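Local coordinates for protein endo-b-1,4-glucanase (Nasutitermes takasagoensis, PDB 1KS8) that probably hydrolyses internal beta-1,4-glucosidic linkages in cellulose and related beta-glucans, as a family 9 glycosyl hydrolase, at residues A[357-362]-A[375-380]. Residues are numbered along the deposited sequence; the frame is centred on the assembly and turned at random.
Sequences RPHHRS and NTFNSP. With SO4 (sulfate ion), chain B.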
ATOM      1  N   ARG A 357      -2.561 -21.256  -2.275  1.00  7.56           N
ATOM      2  CA  ARG A 357      -3.003 -21.284  -0.887  1.00  7.28           C
ATOM      3  C   ARG A 357      -2.560 -20.048  -0.099  1.00  7.83           C
ATOM      4  O   ARG A 357      -1.949 -20.161   0.969  1.00  7.56           O
ATOM      5  CB  ARG A 357      -2.482 -22.554  -0.205  1.00  9.63           C
ATOM      6  CG  ARG A 357      -2.913 -23.838  -0.905  1.00 10.73           C
ATOM      7  CD  ARG A 357      -2.293 -25.064  -0.253  1.00 14.19           C
ATOM      8  NE  ARG A 357      -2.759 -26.315  -0.851  1.00 17.11           N
ATOM      9  CZ  ARG A 357      -2.429 -26.744  -2.064  1.00 18.20           C
ATOM     10  NH1 ARG A 357      -1.620 -26.027  -2.833  1.00 20.28           N
ATOM     11  NH2 ARG A 357      -2.909 -27.897  -2.511  1.00 19.16           N
ATOM     12  N   PRO A 358      -2.857 -18.846  -0.615  1.00  6.24           N
ATOM     13  CA  PRO A 358      -2.443 -17.658   0.137  1.00  6.82           C
ATOM     14  C   PRO A 358      -3.082 -17.645   1.524  1.00  7.40           C
ATOM     15  O   PRO A 358      -4.191 -18.149   1.712  1.00  7.70           O
ATOM     16  CB  PRO A 358      -2.920 -16.500  -0.747  1.00  7.15           C
ATOM     17  CG  PRO A 358      -4.099 -17.078  -1.473  1.00  8.62           C
ATOM     18  CD  PRO A 358      -3.617 -18.469  -1.821  1.00  7.13           C
ATOM     19  N   HIS A 359      -2.360 -17.085   2.490  1.00  7.77           N
ATOM     20  CA  HIS A 359      -2.827 -16.974   3.874  1.00  7.52           C
ATOM     21  C   HIS A 359      -3.892 -15.882   3.831  1.00  8.47           C
ATOM     22  O   HIS A 359      -3.650 -14.735   4.214  1.00  9.00           O
ATOM     23  CB  HIS A 359      -1.655 -16.550   4.756  1.00  8.49           C
ATOM     24  CG  HIS A 359      -1.954 -16.583   6.220  1.00  9.28           C
ATOM     25  ND1 HIS A 359      -1.980 -17.752   6.947  1.00  9.73           N
ATOM     26  CD2 HIS A 359      -2.242 -15.588   7.091  1.00 12.11           C
ATOM     27  CE1 HIS A 359      -2.272 -17.476   8.207  1.00 11.04           C
ATOM     28  NE2 HIS A 359      -2.435 -16.170   8.319  1.00 12.56           N
ATOM     29  N   HIS A 360      -5.085 -16.263   3.400  1.00  7.70           N
ATOM     30  CA  HIS A 360      -6.150 -15.298   3.181  1.00  6.34           C
ATOM     31  C   HIS A 360      -7.513 -15.938   3.422  1.00  6.66           C
ATOM     32  O   HIS A 360      -7.896 -16.896   2.747  1.00  7.19           O
ATOM     33  CB  HIS A 360      -5.983 -14.829   1.735  1.00  7.11           C
ATOM     34  CG  HIS A 360      -6.847 -13.678   1.344  1.00  6.67           C
ATOM     35  ND1 HIS A 360      -8.086 -13.843   0.763  1.00  7.70           N
ATOM     36  CD2 HIS A 360      -6.622 -12.344   1.381  1.00  7.14           C
ATOM     37  CE1 HIS A 360      -8.583 -12.660   0.452  1.00  7.54           C
ATOM     38  NE2 HIS A 360      -7.715 -11.732   0.816  1.00  7.05           N
ATOM     39  N   ARG A 361      -8.246 -15.387   4.381  1.00  6.59           N
ATOM     40  CA  ARG A 361      -9.546 -15.919   4.756  1.00  6.59           C
ATOM     41  C   ARG A 361     -10.652 -15.916   3.711  1.00  6.51           C
ATOM     42  O   ARG A 361     -11.181 -16.973   3.368  1.00  7.55           O
ATOM     43  CB  ARG A 361     -10.042 -15.205   6.011  1.00  7.38           C
ATOM     44  CG  ARG A 361      -9.212 -15.516   7.243  1.00  6.99           C
ATOM     45  CD  ARG A 361      -9.560 -14.588   8.392  1.00  8.30           C
ATOM     46  NE  ARG A 361      -8.817 -14.907   9.611  1.00  8.56           N
ATOM     47  CZ  ARG A 361      -7.523 -14.663   9.798  1.00  9.37           C
ATOM     48  NH1 ARG A 361      -6.801 -14.090   8.845  1.00  8.25           N
ATOM     49  NH2 ARG A 361      -6.954 -14.981  10.955  1.00  9.49           N
ATOM     50  N   SER A 362     -11.007 -14.746   3.192  1.00  7.43           N
ATOM     51  CA  SER A 362     -12.115 -14.697   2.247  1.00  7.35           C
ATOM     52  C   SER A 362     -11.953 -15.568   1.009  1.00  7.19           C
ATOM     53  O   SER A 362     -12.917 -16.198   0.573  1.00  8.64           O
ATOM     54  CB  SER A 362     -12.436 -13.248   1.850  1.00  8.68           C
ATOM     55  OG  SER A 362     -11.408 -12.659   1.083  1.00  7.47           O
ATOM     56  N   ASN A 375     -11.576 -25.253   9.959  1.00  9.18           N
ATOM     57  CA  ASN A 375     -11.370 -26.504   9.245  1.00  9.43           C
ATOM     58  C   ASN A 375     -11.052 -26.156   7.790  1.00  9.48           C
ATOM     59  O   ASN A 375     -10.345 -26.889   7.105  1.00 11.05           O
ATOM     60  CB  ASN A 375     -12.615 -27.392   9.326  1.00 10.00           C
ATOM     61  CG  ASN A 375     -12.852 -27.930  10.723  1.00 12.00           C
ATOM     62  OD1 ASN A 375     -13.794 -27.531  11.408  1.00 15.13           O
ATOM     63  ND2 ASN A 375     -11.987 -28.835  11.156  1.00 10.08           N
ATOM     64  N   THR A 376     -11.572 -25.021   7.327  1.00  9.24           N
ATOM     65  CA  THR A 376     -11.318 -24.561   5.964  1.00  9.73           C
ATOM     66  C   THR A 376      -9.847 -24.156   5.876  1.00  9.87           C
ATOM     67  O   THR A 376      -9.157 -24.477   4.909  1.00 10.83           O
ATOM     68  CB  THR A 376     -12.213 -23.352   5.609  1.00 10.42           C
ATOM     69  OG1 THR A 376     -13.581 -23.680   5.876  1.00 10.70           O
ATOM     70  CG2 THR A 376     -12.070 -22.994   4.129  1.00  9.95           C
ATOM     71  N   PHE A 377      -9.373 -23.445   6.894  1.00  9.97           N
ATOM     72  CA  PHE A 377      -7.977 -23.029   6.959  1.00 10.28           C
ATOM     73  C   PHE A 377      -7.085 -24.272   6.922  1.00 10.55           C
ATOM     74  O   PHE A 377      -6.039 -24.291   6.270  1.00 10.79           O
ATOM     75  CB  PHE A 377      -7.720 -22.277   8.269  1.00 10.99           C
ATOM     76  CG  PHE A 377      -6.264 -22.091   8.593  1.00 10.54           C
ATOM     77  CD1 PHE A 377      -5.510 -21.112   7.953  1.00 10.30           C
ATOM     78  CD2 PHE A 377      -5.640 -22.903   9.539  1.00 10.91           C
ATOM     79  CE1 PHE A 377      -4.159 -20.941   8.249  1.00 11.35           C
ATOM     80  CE2 PHE A 377      -4.291 -22.741   9.843  1.00 10.98           C
ATOM     81  CZ  PHE A 377      -3.548 -21.757   9.197  1.00  9.68           C
ATOM     82  N   ASN A 378      -7.532 -25.307   7.625  1.00 10.71           N
ATOM     83  CA  ASN A 378      -6.804 -26.566   7.756  1.00 12.08           C
ATOM     84  C   ASN A 378      -6.897 -27.483   6.532  1.00 12.65           C
ATOM     85  O   ASN A 378      -6.259 -28.533   6.494  1.00 13.98           O
ATOM     86  CB  ASN A 378      -7.325 -27.287   9.009  1.00 11.73           C
ATOM     87  CG  ASN A 378      -6.365 -28.337   9.536  1.00 11.46           C
ATOM     88  OD1 ASN A 378      -5.157 -28.113   9.610  1.00 12.95           O
ATOM     89  ND2 ASN A 378      -6.907 -29.483   9.931  1.00 12.52           N
ATOM     90  N   SER A 379      -7.678 -27.085   5.531  1.00 13.48           N
ATOM     91  CA  SER A 379      -7.844 -27.892   4.324  1.00 14.77           C
ATOM     92  C   SER A 379      -6.576 -28.023   3.487  1.00 15.56           C
ATOM     93  O   SER A 379      -5.857 -27.050   3.275  1.00 16.04           O
ATOM     94  CB  SER A 379      -8.954 -27.311   3.443  1.00 15.25           C
ATOM     95  OG  SER A 379      -9.054 -28.031   2.224  1.00 16.66           O
ATOM     96  N   PRO A 380      -6.284 -29.241   3.003  1.00 17.73           N
ATOM     97  CA  PRO A 380      -5.095 -29.485   2.181  1.00 18.45           C
ATOM     98  C   PRO A 380      -5.303 -28.940   0.769  1.00 17.92           C
ATOM     99  O   PRO A 380      -4.349 -28.718   0.025  1.00 18.43           O
ATOM    100  CB  PRO A 380      -4.980 -31.009   2.181  1.00 19.93           C
ATOM    101  CG  PRO A 380      -5.668 -31.416   3.448  1.00 21.60           C
ATOM    102  CD  PRO A 380      -6.868 -30.514   3.455  1.00 18.31           C
TER
HETATM  103  S   SO4 B 450      -3.443 -13.325  10.374  1.00 16.40           S
HETATM  104  O1  SO4 B 450      -2.264 -14.416  10.211  1.00 19.57           O
HETATM  105  O2  SO4 B 450      -4.351 -13.901  11.344  1.00 18.50           O
HETATM  106  O3  SO4 B 450      -2.937 -12.177  10.759  1.00 19.13           O
HETATM  107  O4  SO4 B 450      -4.074 -13.317   9.079  1.00 17.02           O
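Arg357 reaches over to the backbone of Pro380, and His359 meets the ring of Phe377, joining the loop ahead of helix 361-364 to the short helix 374-377 and the turn that follows it, at the surface of this (alpha/alpha)6 domain beside its predicted catalytic residues. The polar part is a side-on grip by two guanidinium nitrogens on one carbonyl oxygen: Arg357 NE lies 3.0 Å from Pro380 O, and Arg357 NH2 is equally near that oxygen. The oxygen sits almost in the guanidinium plane, at the edge between the two N-H groups, so both bonds are bent, with an N-H...O angle of 150° at NE. NH2 approaches within the carbonyl plane, whereas NE stands above it. Arginine suits this place because its chain, extended from CG to NE, spans the gap and leaves NH1 for a salt bridge with Asp403, a predicted active-site residue. A methionine here would probably leave Pro380 O without either donor and cost Asp403 its salt bridge to this side chain.

The nonpolar part is slight: His359 CE1 comes within 3.9 Å of Phe377 CE1, the two rings meeting obliquely rather than stacking. Phenylalanine suits the place because its ring carbon CE1 offers an apolar neighbour to the imidazole carbon CE1, and its CG, anti to the backbone N (chi1 166°), places CE1 close to the imidazole. His359 is also the centre of an inverse gamma turn, and its ND1 is bonded to the backbone oxygen of Arg405.

A sulfate, probably from the crystallisation liquor, binds next to this pair. Arginine and histidine both suit an anion, offering N-H groups from their edges: Arg361 NH2 bonds to sulfate O2 at 2.8 Å, and Arg361 NH1 reaches O4 in a nearly straight bond of 170°. From the imidazole edge, His359 NE2 donates to sulfate O1 at 2.6 Å.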